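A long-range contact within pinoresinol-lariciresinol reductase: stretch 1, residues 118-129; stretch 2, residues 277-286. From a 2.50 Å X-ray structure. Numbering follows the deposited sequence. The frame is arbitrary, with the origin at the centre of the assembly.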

# COMPACT_ATOMS: atom_id res chain seq x y z
N GLY A 118 9.06 -4.33 -16.64
CA GLY A 118 9.29 -2.90 -16.59
C GLY A 118 10.75 -2.52 -16.31
O GLY A 118 11.69 -3.17 -16.73
N MET A 119 10.90 -1.43 -15.55
CA MET A 119 12.15 -0.76 -15.21
C MET A 119 13.35 -1.42 -14.54
O MET A 119 14.48 -0.91 -14.70
CB MET A 119 11.86 0.46 -14.36
CG MET A 119 11.09 1.56 -15.05
SD MET A 119 11.25 3.11 -14.13
CE MET A 119 12.24 3.95 -15.33
N ASP A 120 13.13 -2.49 -13.77
CA ASP A 120 14.09 -3.25 -12.97
C ASP A 120 14.38 -2.64 -11.59
O ASP A 120 15.30 -1.83 -11.42
CB ASP A 120 15.44 -3.47 -13.69
CG ASP A 120 16.42 -4.43 -13.02
OD1 ASP A 120 17.31 -4.93 -13.69
OD2 ASP A 120 16.33 -4.70 -11.84
N PRO A 121 13.67 -3.14 -10.56
CA PRO A 121 13.68 -2.62 -9.21
C PRO A 121 14.99 -2.46 -8.47
O PRO A 121 15.18 -1.45 -7.79
CB PRO A 121 12.73 -3.52 -8.49
CG PRO A 121 12.78 -4.79 -9.27
CD PRO A 121 12.69 -4.22 -10.65
N ASP A 122 15.92 -3.41 -8.55
CA ASP A 122 17.13 -3.18 -7.80
C ASP A 122 18.27 -2.60 -8.63
O ASP A 122 19.44 -2.73 -8.27
CB ASP A 122 17.53 -4.48 -7.11
CG ASP A 122 17.73 -5.69 -7.98
OD1 ASP A 122 17.47 -6.78 -7.47
OD2 ASP A 122 18.15 -5.58 -9.13
N ILE A 123 17.87 -1.99 -9.77
CA ILE A 123 18.78 -1.17 -10.55
C ILE A 123 18.40 0.20 -10.02
O ILE A 123 17.47 0.91 -10.41
CB ILE A 123 18.54 -1.29 -12.09
CG1 ILE A 123 19.47 -2.38 -12.62
CG2 ILE A 123 18.82 0.02 -12.85
CD1 ILE A 123 21.00 -2.12 -12.60
N MET A 124 19.19 0.35 -8.95
CA MET A 124 19.23 1.44 -8.00
C MET A 124 17.89 1.83 -7.39
O MET A 124 17.67 1.72 -6.18
CB MET A 124 19.85 2.70 -8.66
CG MET A 124 21.29 2.73 -9.10
SD MET A 124 22.39 2.22 -7.74
CE MET A 124 22.99 0.67 -8.36
N GLU A 125 17.02 2.25 -8.31
CA GLU A 125 15.78 2.97 -8.11
C GLU A 125 15.71 3.73 -6.76
O GLU A 125 15.18 3.39 -5.70
CB GLU A 125 14.63 1.98 -8.32
CG GLU A 125 14.57 1.31 -9.72
CD GLU A 125 14.49 2.08 -11.05
OE1 GLU A 125 14.32 3.30 -11.12
OE2 GLU A 125 14.59 1.41 -12.08
N HIS A 126 16.58 4.74 -7.01
CA HIS A 126 17.02 5.98 -6.35
C HIS A 126 15.95 7.06 -6.52
O HIS A 126 16.15 8.23 -6.24
CB HIS A 126 18.30 6.44 -7.05
CG HIS A 126 18.13 6.27 -8.57
ND1 HIS A 126 18.42 5.17 -9.25
CD2 HIS A 126 17.52 7.14 -9.46
CE1 HIS A 126 18.02 5.33 -10.48
NE2 HIS A 126 17.47 6.52 -10.61
N ALA A 127 14.86 6.57 -7.12
CA ALA A 127 13.67 7.21 -7.60
C ALA A 127 12.92 8.14 -6.69
O ALA A 127 12.86 7.98 -5.47
CB ALA A 127 12.72 6.14 -8.05
N LEU A 128 12.33 9.12 -7.39
CA LEU A 128 11.48 10.14 -6.78
C LEU A 128 10.25 9.39 -6.30
O LEU A 128 9.79 8.45 -6.95
CB LEU A 128 11.04 11.20 -7.81
CG LEU A 128 12.02 11.99 -8.70
CD1 LEU A 128 11.30 12.36 -10.00
CD2 LEU A 128 12.56 13.20 -7.96
N GLN A 129 9.70 9.77 -5.14
CA GLN A 129 8.51 9.17 -4.55
C GLN A 129 7.26 9.76 -5.25
O GLN A 129 7.45 10.77 -5.96
CB GLN A 129 8.52 9.48 -3.03
CG GLN A 129 9.85 9.32 -2.23
CD GLN A 129 11.00 10.29 -2.60
OE1 GLN A 129 10.85 11.53 -2.61
NE2 GLN A 129 12.17 9.75 -2.94
N PHE A 277 14.44 11.57 -18.14
CA PHE A 277 15.16 12.61 -17.40
C PHE A 277 16.42 12.12 -16.70
O PHE A 277 17.46 12.78 -16.79
CB PHE A 277 14.38 13.26 -16.27
CG PHE A 277 13.49 14.41 -16.69
CD1 PHE A 277 12.10 14.31 -16.47
CD2 PHE A 277 14.04 15.54 -17.30
CE1 PHE A 277 11.27 15.34 -16.87
CE2 PHE A 277 13.19 16.58 -17.69
CZ PHE A 277 11.81 16.48 -17.48
N ARG A 278 16.29 11.03 -15.89
CA ARG A 278 17.39 10.36 -15.21
C ARG A 278 17.76 9.12 -16.02
O ARG A 278 18.75 8.43 -15.76
CB ARG A 278 17.00 9.93 -13.77
CG ARG A 278 17.40 10.85 -12.59
CD ARG A 278 16.81 12.29 -12.62
NE ARG A 278 15.35 12.31 -12.69
CZ ARG A 278 14.54 13.32 -12.32
NH1 ARG A 278 14.97 14.48 -11.82
NH2 ARG A 278 13.22 13.12 -12.46
N GLY A 279 16.94 8.82 -17.04
CA GLY A 279 17.21 7.80 -18.03
C GLY A 279 17.41 6.36 -17.59
O GLY A 279 18.18 5.68 -18.25
N ASP A 280 16.71 5.87 -16.56
CA ASP A 280 16.81 4.48 -16.11
C ASP A 280 16.41 3.34 -17.06
O ASP A 280 16.13 2.23 -16.61
CB ASP A 280 16.01 4.32 -14.82
CG ASP A 280 16.50 5.18 -13.68
OD1 ASP A 280 15.67 5.69 -12.92
OD2 ASP A 280 17.72 5.32 -13.56
N LEU A 281 16.39 3.52 -18.38
CA LEU A 281 16.09 2.39 -19.25
C LEU A 281 17.32 1.81 -19.93
O LEU A 281 17.46 0.60 -20.13
CB LEU A 281 15.04 2.84 -20.27
CG LEU A 281 13.59 2.52 -19.83
CD1 LEU A 281 13.13 3.51 -18.81
CD2 LEU A 281 12.63 2.66 -20.95
N TYR A 282 18.23 2.72 -20.28
CA TYR A 282 19.47 2.43 -20.97
C TYR A 282 20.69 3.03 -20.28
O TYR A 282 21.80 2.73 -20.72
CB TYR A 282 19.42 2.96 -22.39
CG TYR A 282 20.23 2.06 -23.30
CD1 TYR A 282 19.65 0.89 -23.78
CD2 TYR A 282 21.57 2.32 -23.61
CE1 TYR A 282 20.39 -0.02 -24.54
CE2 TYR A 282 22.32 1.41 -24.37
CZ TYR A 282 21.72 0.24 -24.83
OH TYR A 282 22.45 -0.70 -25.55
N ASN A 283 20.60 3.84 -19.22
CA ASN A 283 21.75 4.44 -18.56
C ASN A 283 22.63 3.48 -17.74
O ASN A 283 23.23 3.88 -16.72
CB ASN A 283 21.28 5.59 -17.66
CG ASN A 283 20.60 5.27 -16.31
OD1 ASN A 283 20.13 4.16 -16.06
ND2 ASN A 283 20.52 6.21 -15.37
N PHE A 284 22.74 2.20 -18.12
CA PHE A 284 23.57 1.26 -17.37
C PHE A 284 23.94 0.02 -18.16
O PHE A 284 23.38 -0.38 -19.18
CB PHE A 284 22.86 0.81 -16.05
CG PHE A 284 21.52 0.16 -16.32
CD1 PHE A 284 20.38 0.95 -16.30
CD2 PHE A 284 21.45 -1.19 -16.66
CE1 PHE A 284 19.16 0.38 -16.64
CE2 PHE A 284 20.23 -1.75 -16.99
CZ PHE A 284 19.08 -0.97 -16.99
N GLU A 285 24.88 -0.60 -17.47
CA GLU A 285 25.55 -1.81 -17.86
C GLU A 285 24.69 -3.02 -17.83
O GLU A 285 23.71 -3.05 -17.08
CB GLU A 285 26.75 -2.02 -16.93
CG GLU A 285 26.62 -1.53 -15.46
CD GLU A 285 25.57 -2.19 -14.56
OE1 GLU A 285 25.04 -1.53 -13.66
OE2 GLU A 285 25.30 -3.38 -14.74
N ILE A 286 24.98 -4.03 -18.64
CA ILE A 286 24.25 -5.26 -18.41
C ILE A 286 25.26 -6.01 -17.56
O ILE A 286 25.06 -6.03 -16.34
CB ILE A 286 23.87 -5.99 -19.75
CG1 ILE A 286 22.64 -5.26 -20.26
CG2 ILE A 286 23.51 -7.48 -19.61
CD1 ILE A 286 22.02 -5.79 -21.55

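The most unusual feature of this contact is a pair of carboxylates at its centre: Glu-125 OE1 lies 3.3 Å from Asp-280 OD1, although both atoms are acceptors and like charges would be expected to repel. Both residues are buried. Asp-280, whose CA-to-CB bond points toward the first stretch, has more surface covered by the opposing stretch than any other residue here. Part of the compensation comes from His-126, an otherwise exposed residue whose imidazole meets the aspartate edge-on. Its NE2 donates a weak hydrogen bond to Asp-280 OD1 at 3.0 Å, with an N-H...acceptor angle of only 124°. From within the second stretch, Asn-283 ND2 adds another weak hydrogen bond, 3.5 Å long, to Asp-280 OD2. The short aspartate side chain thus brings its carboxylate within reach of histidine and asparagine as well as glutamate.

Side-chain packing completes the interface. Met-119 starts out sideways to the second stretch, but its flexible, unbranched chain carries CE to within 3.6 Å of Leu-281 CD1 and 3.8 Å of Asp-280 CB, so the methyl group packs against both a leucine branch and the aliphatic part of the aspartate. Ile-123, the last residue of a type I beta turn begun by Asp-120, points toward Phe-284 and sets its CG2 over one face of the aromatic ring, 4.1 Å from the Phe-284 ring centroid and 23° off the normal. This CH-pi arrangement suits a branched aliphatic side chain beside a flat aromatic one. At the other end of stretch 1, Leu-128 CD1, a methyl close to a charged group, approaches Arg-278 NH2 obliquely at 3.2 Å; that nitrogen is hydrogen-bonded elsewhere in the structure. Neither stretch forms a regular helix or strand; together they bury 448 Å², both sides summed, and every closest atom pair across the contact is between side chains.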